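Local coordinates for protein extracellular invertase (Aspergillus kawachii, PDB 5XH8) that probably cleaves the beta-fructofuranoside bond of sucrose and, with high transfructosylation activity, transfers fructosyl units to make fructooligosaccharides such as 1-kestose, at residues L524-V529 with Y554-F559. Sequence-based numbering, arbitrary orientation.
Sequences LRLFDV and YANGRF
R558 and L524 carry this contact in the C-terminal beta-sandwich domain of a GH32 enzyme. Residues 524-527 link strand 520-523 of one sheet to strand 528-531 of the other, which begins at D528. Residues 554-559 form the hairpin turn between strands 550-555 and 559-564, with R558 and F559 opposite A555 in a classic beta bulge. A555 N hydrogen-bonds to F559 O, and R558 N to A555 O.

L524 can be followed atom by atom. Its CB lies 4.0 Å from F559 CD2, on an oblique approach to the ring. CG is anti to the backbone N (chi1 175°). The two methyls then part. CD1 packs 4.0 Å from F559 CB and 4.2 Å from R558 NE. CD2 meets A555 CB at 3.6 Å. L540 of strand 534-547 also touches L524.

The R558 side chain crosses that of L524 at about a right angle. It is extended from CG to NE, and its guanidinium reaches the linker backbone. There E538 forms a salt bridge with R558 NH1 and also accepts a hydrogen bond from F527 N. One acidic side chain thus serves both segments. The F527 ring meets the guanidinium obliquely, the two planes 40° apart, and CE2 is 3.8 Å from R558 NH2. R525 turns its own guanidinium away, to E392 and E496. Its carbonyl takes the direct bond: R558 NH2 donates a hydrogen bond to R525 O at 2.8 Å. The oxygen lies in the guanidinium plane, but the N-H...O angle is a bent 138°.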
loop_
_atom_site.group_PDB
_atom_site.type_symbol
_atom_site.label_atom_id
_atom_site.label_comp_id
_atom_site.label_asym_id
_atom_site.label_seq_id
_atom_site.Cartn_x
_atom_site.Cartn_y
_atom_site.Cartn_z
ATOM N N LEU A 524 33.800 -29.400 8.689
ATOM C CA LEU A 524 34.067 -29.379 10.119
ATOM C C LEU A 524 35.582 -29.513 10.326
ATOM O O LEU A 524 36.152 -30.520 9.937
ATOM C CB LEU A 524 33.355 -30.534 10.816
ATOM C CG LEU A 524 33.666 -30.680 12.311
ATOM C CD1 LEU A 524 33.197 -29.467 13.113
ATOM C CD2 LEU A 524 33.047 -31.957 12.841
ATOM N N ARG A 525 36.214 -28.491 10.904
ATOM C CA ARG A 525 37.631 -28.552 11.245
ATOM C C ARG A 525 37.778 -29.089 12.653
ATOM O O ARG A 525 37.129 -28.612 13.586
ATOM C CB ARG A 525 38.307 -27.190 11.166
ATOM C CG ARG A 525 39.729 -27.188 11.745
ATOM C CD ARG A 525 40.568 -26.066 11.190
ATOM N NE ARG A 525 40.760 -26.250 9.763
ATOM C CZ ARG A 525 41.212 -25.323 8.932
ATOM N NH1 ARG A 525 41.572 -24.115 9.364
ATOM N NH2 ARG A 525 41.319 -25.613 7.646
ATOM N N LEU A 526 38.638 -30.094 12.777
ATOM C CA LEU A 526 39.104 -30.625 14.056
ATOM C C LEU A 526 40.495 -30.013 14.225
ATOM O O LEU A 526 41.393 -30.266 13.413
ATOM C CB LEU A 526 39.170 -32.164 13.985
ATOM C CG LEU A 526 37.802 -32.837 13.743
ATOM C CD1 LEU A 526 37.904 -34.345 13.523
ATOM C CD2 LEU A 526 36.865 -32.537 14.910
ATOM N N PHE A 527 40.643 -29.154 15.232
ATOM C CA PHE A 527 41.889 -28.410 15.425
ATOM C C PHE A 527 42.919 -29.278 16.158
ATOM O O PHE A 527 42.590 -30.345 16.701
ATOM C CB PHE A 527 41.650 -27.154 16.258
ATOM C CG PHE A 527 40.680 -26.188 15.649
ATOM C CD1 PHE A 527 41.106 -25.245 14.715
ATOM C CD2 PHE A 527 39.340 -26.195 16.036
ATOM C CE1 PHE A 527 40.209 -24.341 14.166
ATOM C CE2 PHE A 527 38.438 -25.293 15.483
ATOM C CZ PHE A 527 38.872 -24.367 14.553
ATOM N N ASP A 528 44.161 -28.801 16.194
ATOM C CA ASP A 528 45.177 -29.410 17.066
ATOM C C ASP A 528 44.977 -28.834 18.452
ATOM O O ASP A 528 44.840 -27.621 18.599
ATOM C CB ASP A 528 46.583 -29.164 16.511
ATOM C CG ASP A 528 46.801 -29.873 15.193
ATOM O OD1 ASP A 528 46.467 -31.066 15.096
ATOM O OD2 ASP A 528 47.294 -29.249 14.244
ATOM N N VAL A 529 44.926 -29.714 19.448
ATOM C CA VAL A 529 44.575 -29.373 20.816
ATOM C C VAL A 529 45.660 -29.900 21.781
ATOM O O VAL A 529 46.335 -30.879 21.478
ATOM C CB VAL A 529 43.182 -29.962 21.138
ATOM C CG1 VAL A 529 42.773 -29.703 22.577
ATOM C CG2 VAL A 529 42.140 -29.357 20.198
ATOM N N TYR A 554 24.930 -34.006 14.472
ATOM C CA TYR A 554 25.606 -32.999 15.261
ATOM C C TYR A 554 27.062 -33.399 15.573
ATOM O O TYR A 554 27.365 -34.601 15.777
ATOM C CB TYR A 554 24.872 -32.786 16.576
ATOM C CG TYR A 554 23.435 -32.278 16.448
ATOM C CD1 TYR A 554 22.373 -33.152 16.216
ATOM C CD2 TYR A 554 23.144 -30.920 16.586
ATOM C CE1 TYR A 554 21.060 -32.687 16.101
ATOM C CE2 TYR A 554 21.834 -30.438 16.496
ATOM C CZ TYR A 554 20.795 -31.315 16.241
ATOM O OH TYR A 554 19.513 -30.813 16.160
ATOM N N ALA A 555 27.941 -32.388 15.657
ATOM C CA ALA A 555 29.346 -32.603 16.077
ATOM C C ALA A 555 29.884 -31.451 16.916
ATOM O O ALA A 555 29.754 -30.263 16.540
ATOM C CB ALA A 555 30.247 -32.855 14.880
ATOM N N ASN A 556 30.414 -31.805 18.090
ATOM C CA ASN A 556 31.299 -30.935 18.864
ATOM C C ASN A 556 30.611 -29.655 19.326
ATOM O O ASN A 556 31.270 -28.632 19.538
ATOM C CB ASN A 556 32.570 -30.636 18.046
ATOM C CG ASN A 556 33.465 -31.865 17.889
ATOM O OD1 ASN A 556 34.579 -31.893 18.409
ATOM N ND2 ASN A 556 32.998 -32.868 17.162
ATOM N N GLY A 557 29.278 -29.720 19.475
ATOM C CA GLY A 557 28.449 -28.576 19.859
ATOM C C GLY A 557 28.515 -27.369 18.948
ATOM O O GLY A 557 28.147 -26.272 19.380
ATOM N N ARG A 558 28.986 -27.558 17.711
ATOM C CA ARG A 558 29.163 -26.462 16.752
ATOM C C ARG A 558 28.882 -26.828 15.294
ATOM O O ARG A 558 29.197 -26.064 14.406
ATOM C CB ARG A 558 30.590 -25.895 16.865
ATOM C CG ARG A 558 31.704 -26.841 16.439
ATOM C CD ARG A 558 33.048 -26.387 17.015
ATOM N NE ARG A 558 34.191 -27.006 16.331
ATOM C CZ ARG A 558 35.157 -27.738 16.902
ATOM N NH1 ARG A 558 35.166 -27.996 18.215
ATOM N NH2 ARG A 558 36.136 -28.220 16.139
ATOM N N PHE A 559 28.282 -27.982 15.046
ATOM C CA PHE A 559 28.084 -28.464 13.693
ATOM C C PHE A 559 26.747 -29.156 13.626
ATOM O O PHE A 559 26.410 -29.913 14.530
ATOM C CB PHE A 559 29.164 -29.455 13.315
ATOM C CG PHE A 559 28.982 -30.064 11.969
ATOM C CD1 PHE A 559 28.242 -31.235 11.812
ATOM C CD2 PHE A 559 29.543 -29.481 10.860
ATOM C CE1 PHE A 559 28.072 -31.802 10.560
ATOM C CE2 PHE A 559 29.385 -30.041 9.608
ATOM C CZ PHE A 559 28.660 -31.215 9.461
#